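Local coordinates for protein BrkA translocator (Bordetella pertussis, PDB 3QQ2) that forms, as the C-terminal translocator domain of an autotransporter that inhibits classical complement activation, an outer-membrane pore through which the passenger domain reaches the cell surface, at residues Gly22-Gln33 / Asn271-Tyr282. The protein carries 1 engineered substitution. Residues are numbered along the deposited sequence; the frame is centred on the assembly and turned at random.
Sequences GPWARTFSERQQ and NIPWSFHAGYRY
Strand 22-33 pairs antiparallel with strand 271-282, joining the first and last strands of the autotransporter beta-domain and so closing its transmembrane beta-barrel. The axes of 22-33 and 274-282 approach to 4.6 Å. Reciprocal backbone bonds link Ala25 with Tyr280, Thr27 with Ala278 and Ser29 with Phe276; Tyr280 N reaches Ala25 O at 2.9 Å. At Pro273 the last strand turns a corner, and the residues just before the corner also pair, Gln33 N donating to Asn271 O at 2.7 Å.

The sheet's two faces differ in character. Ala25, Thr27, Ser29, Arg31, Trp274, Phe276 and Tyr280 occupy the outer face. Here the Trp274 indole lies across the Arg31 chain: Arg31 CB sits over the face of the Trp274 six-membered ring, 3.7 Å from its centroid, a CH-pi contact, while Ser29 OG meets the ring edge at CZ3.

Trp24, Arg26, Phe28, Glu30, Ser275, His277 and Arg281 line the pore side, where Arg26 and Arg281 are drawn into salt bridges with Glu50 and with Asp19 and Asp54, respectively. The His277 ring lies against Phe28 CB. Further along, Glu30 CG touches Ile272 CG2 at 3.7 Å. The Glu30 chain extends with CG anti to the backbone N (chi1 169°), bringing its carboxylate to Ser275, whose OG donates to the anti lone pair of Glu30 OE1 at 2.6 Å.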
# COMPACT_ATOMS: atom_id res chain seq x y z
N GLY A 22 -10.58 42.57 -14.15
CA GLY A 22 -9.76 42.95 -12.98
C GLY A 22 -9.05 41.79 -12.29
O GLY A 22 -9.18 40.65 -12.71
N PRO A 23 -8.26 42.08 -11.25
CA PRO A 23 -7.66 41.04 -10.45
C PRO A 23 -8.64 40.64 -9.37
O PRO A 23 -9.51 41.43 -9.03
CB PRO A 23 -6.49 41.76 -9.79
CG PRO A 23 -6.99 43.13 -9.59
CD PRO A 23 -7.81 43.42 -10.82
N TRP A 24 -8.50 39.42 -8.85
CA TRP A 24 -9.36 38.94 -7.75
C TRP A 24 -8.65 37.92 -6.86
O TRP A 24 -7.71 37.27 -7.29
CB TRP A 24 -10.71 38.40 -8.27
CG TRP A 24 -10.59 37.33 -9.29
CD1 TRP A 24 -10.63 37.48 -10.64
CD2 TRP A 24 -10.44 35.92 -9.05
NE1 TRP A 24 -10.51 36.25 -11.27
CE2 TRP A 24 -10.40 35.28 -10.31
CE3 TRP A 24 -10.35 35.14 -7.89
CZ2 TRP A 24 -10.26 33.90 -10.44
CZ3 TRP A 24 -10.22 33.77 -8.03
CH2 TRP A 24 -10.17 33.17 -9.29
N ALA A 25 -9.07 37.83 -5.61
CA ALA A 25 -8.59 36.77 -4.75
C ALA A 25 -9.74 36.13 -3.99
O ALA A 25 -10.64 36.82 -3.49
CB ALA A 25 -7.53 37.29 -3.79
N ARG A 26 -9.71 34.81 -3.88
CA ARG A 26 -10.75 34.13 -3.10
C ARG A 26 -10.19 33.06 -2.22
O ARG A 26 -9.45 32.20 -2.67
CB ARG A 26 -11.86 33.56 -3.99
CG ARG A 26 -11.47 32.35 -4.81
CD ARG A 26 -12.72 31.80 -5.51
NE ARG A 26 -12.66 30.36 -5.76
CZ ARG A 26 -13.04 29.44 -4.89
NH1 ARG A 26 -13.51 29.81 -3.70
NH2 ARG A 26 -12.96 28.16 -5.20
N THR A 27 -10.55 33.13 -0.95
CA THR A 27 -10.20 32.07 -0.03
C THR A 27 -11.46 31.24 0.30
O THR A 27 -12.57 31.65 -0.01
CB THR A 27 -9.53 32.63 1.23
OG1 THR A 27 -9.20 31.55 2.09
CG2 THR A 27 -10.46 33.58 1.98
N PHE A 28 -11.27 30.08 0.91
CA PHE A 28 -12.38 29.20 1.29
C PHE A 28 -11.93 28.08 2.20
O PHE A 28 -10.74 27.75 2.24
CB PHE A 28 -13.04 28.57 0.06
CG PHE A 28 -12.17 27.56 -0.65
CD1 PHE A 28 -11.17 27.96 -1.53
CD2 PHE A 28 -12.36 26.20 -0.44
CE1 PHE A 28 -10.37 27.03 -2.18
CE2 PHE A 28 -11.56 25.28 -1.10
CZ PHE A 28 -10.56 25.70 -1.97
N SER A 29 -12.89 27.48 2.89
CA SER A 29 -12.61 26.43 3.84
C SER A 29 -13.89 25.68 4.21
O SER A 29 -14.86 26.28 4.64
CB SER A 29 -12.00 27.04 5.08
OG SER A 29 -11.94 26.08 6.11
N GLU A 30 -13.89 24.37 4.06
CA GLU A 30 -15.12 23.61 4.23
C GLU A 30 -14.85 22.34 5.00
O GLU A 30 -13.98 21.58 4.59
CB GLU A 30 -15.68 23.28 2.86
CG GLU A 30 -16.78 22.28 2.85
CD GLU A 30 -17.53 22.29 1.55
OE1 GLU A 30 -18.30 23.26 1.31
OE2 GLU A 30 -17.36 21.31 0.77
N ARG A 31 -15.58 22.09 6.08
CA ARG A 31 -15.42 20.81 6.79
C ARG A 31 -16.42 19.75 6.37
O ARG A 31 -17.63 19.90 6.56
CB ARG A 31 -15.42 20.94 8.32
CG ARG A 31 -15.00 19.64 9.00
CD ARG A 31 -14.98 19.76 10.51
NE ARG A 31 -14.52 18.53 11.15
CZ ARG A 31 -13.28 18.05 11.06
NH1 ARG A 31 -12.95 16.92 11.66
NH2 ARG A 31 -12.37 18.70 10.34
N GLN A 32 -15.91 18.65 5.84
CA GLN A 32 -16.77 17.54 5.49
C GLN A 32 -16.67 16.46 6.54
O GLN A 32 -15.58 16.13 7.00
CB GLN A 32 -16.42 17.02 4.10
CG GLN A 32 -16.84 18.03 3.04
CD GLN A 32 -16.10 17.91 1.72
OE1 GLN A 32 -16.23 16.91 1.00
NE2 GLN A 32 -15.35 18.95 1.38
N GLN A 33 -17.84 15.98 6.96
CA GLN A 33 -17.97 14.75 7.74
C GLN A 33 -18.62 13.74 6.81
O GLN A 33 -19.85 13.69 6.69
CB GLN A 33 -18.87 14.94 8.95
CG GLN A 33 -18.42 15.97 9.95
CD GLN A 33 -19.48 16.23 11.01
OE1 GLN A 33 -20.63 16.56 10.71
NE2 GLN A 33 -19.08 16.09 12.26
N ASN A 271 -21.86 15.29 5.09
CA ASN A 271 -22.29 16.20 6.17
C ASN A 271 -21.33 17.35 6.42
O ASN A 271 -20.26 17.16 6.99
CB ASN A 271 -22.55 15.45 7.46
CG ASN A 271 -24.00 15.47 7.84
OD1 ASN A 271 -24.69 14.48 7.69
ND2 ASN A 271 -24.48 16.63 8.31
N ILE A 272 -21.73 18.56 6.02
CA ILE A 272 -20.82 19.70 5.99
C ILE A 272 -21.19 20.73 7.07
O ILE A 272 -21.88 21.70 6.80
CB ILE A 272 -20.83 20.35 4.60
CG1 ILE A 272 -20.34 19.35 3.55
CG2 ILE A 272 -20.01 21.61 4.60
CD1 ILE A 272 -20.78 19.62 2.14
N PRO A 273 -20.71 20.51 8.31
CA PRO A 273 -21.15 21.40 9.38
C PRO A 273 -20.85 22.85 9.10
O PRO A 273 -21.54 23.71 9.65
CB PRO A 273 -20.33 20.92 10.57
CG PRO A 273 -20.04 19.51 10.27
CD PRO A 273 -19.79 19.48 8.80
N TRP A 274 -19.83 23.12 8.27
CA TRP A 274 -19.49 24.50 7.86
C TRP A 274 -18.66 24.61 6.61
O TRP A 274 -17.80 23.80 6.36
CB TRP A 274 -18.85 25.30 8.99
CG TRP A 274 -17.70 24.66 9.65
CD1 TRP A 274 -17.73 23.94 10.80
CD2 TRP A 274 -16.34 24.70 9.23
NE1 TRP A 274 -16.46 23.51 11.12
CE2 TRP A 274 -15.59 23.96 10.17
CE3 TRP A 274 -15.67 25.28 8.13
CZ2 TRP A 274 -14.21 23.78 10.06
CZ3 TRP A 274 -14.29 25.09 8.02
CH2 TRP A 274 -13.58 24.35 8.98
N SER A 275 -18.91 25.66 5.85
CA SER A 275 -18.23 25.91 4.61
C SER A 275 -18.26 27.41 4.36
O SER A 275 -19.33 27.98 4.08
CB SER A 275 -18.94 25.17 3.48
OG SER A 275 -18.61 25.69 2.19
N PHE A 276 -17.09 28.05 4.48
CA PHE A 276 -16.93 29.50 4.30
C PHE A 276 -16.24 29.83 2.99
O PHE A 276 -15.34 29.12 2.56
CB PHE A 276 -16.11 30.08 5.45
CG PHE A 276 -16.63 29.72 6.82
CD1 PHE A 276 -15.95 28.81 7.63
CD2 PHE A 276 -17.82 30.29 7.31
CE1 PHE A 276 -16.43 28.46 8.91
CE2 PHE A 276 -18.31 29.95 8.60
CZ PHE A 276 -17.62 29.04 9.40
N HIS A 277 -16.69 30.89 2.33
CA HIS A 277 -16.03 31.47 1.17
C HIS A 277 -15.97 32.97 1.39
O HIS A 277 -16.96 33.59 1.80
CB HIS A 277 -16.82 31.23 -0.12
CG HIS A 277 -16.92 29.79 -0.55
ND1 HIS A 277 -18.10 29.07 -0.44
CD2 HIS A 277 -16.03 28.97 -1.14
CE1 HIS A 277 -17.91 27.84 -0.91
NE2 HIS A 277 -16.66 27.76 -1.34
N ALA A 278 -14.82 33.57 1.12
CA ALA A 278 -14.65 35.02 1.15
C ALA A 278 -13.98 35.36 -0.14
O ALA A 278 -13.14 34.60 -0.62
CB ALA A 278 -13.78 35.42 2.30
N GLY A 279 -14.34 36.49 -0.74
CA GLY A 279 -13.74 36.86 -2.01
C GLY A 279 -13.65 38.35 -2.19
O GLY A 279 -14.58 39.06 -1.77
N TYR A 280 -12.56 38.83 -2.80
CA TYR A 280 -12.39 40.23 -3.15
C TYR A 280 -12.10 40.42 -4.63
O TYR A 280 -11.31 39.68 -5.20
CB TYR A 280 -11.26 40.88 -2.33
CG TYR A 280 -10.82 42.24 -2.90
CD1 TYR A 280 -9.88 42.31 -3.94
CD2 TYR A 280 -11.36 43.43 -2.43
CE1 TYR A 280 -9.50 43.54 -4.48
CE2 TYR A 280 -10.97 44.66 -2.98
CZ TYR A 280 -10.04 44.70 -4.00
OH TYR A 280 -9.66 45.89 -4.55
N ARG A 281 -12.68 41.45 -5.25
CA ARG A 281 -12.40 41.78 -6.65
C ARG A 281 -12.30 43.29 -6.85
O ARG A 281 -13.10 44.04 -6.30
CB ARG A 281 -13.46 41.19 -7.59
CG ARG A 281 -13.42 41.74 -9.02
CD ARG A 281 -14.36 41.01 -9.96
NE ARG A 281 -14.26 41.47 -11.34
CZ ARG A 281 -13.55 40.87 -12.31
NH1 ARG A 281 -12.86 39.75 -12.08
NH2 ARG A 281 -13.51 41.40 -13.53
N TYR A 282 -11.32 43.70 -7.66
CA TYR A 282 -11.01 45.11 -7.98
C TYR A 282 -11.43 45.34 -9.42
O TYR A 282 -10.96 44.66 -10.33
CB TYR A 282 -9.51 45.36 -7.83
CG TYR A 282 -9.03 46.82 -7.76
CD1 TYR A 282 -9.65 47.82 -8.50
CD2 TYR A 282 -7.89 47.18 -6.99
CE1 TYR A 282 -9.21 49.14 -8.45
CE2 TYR A 282 -7.44 48.50 -6.93
CZ TYR A 282 -8.12 49.47 -7.68
OH TYR A 282 -7.72 50.79 -7.65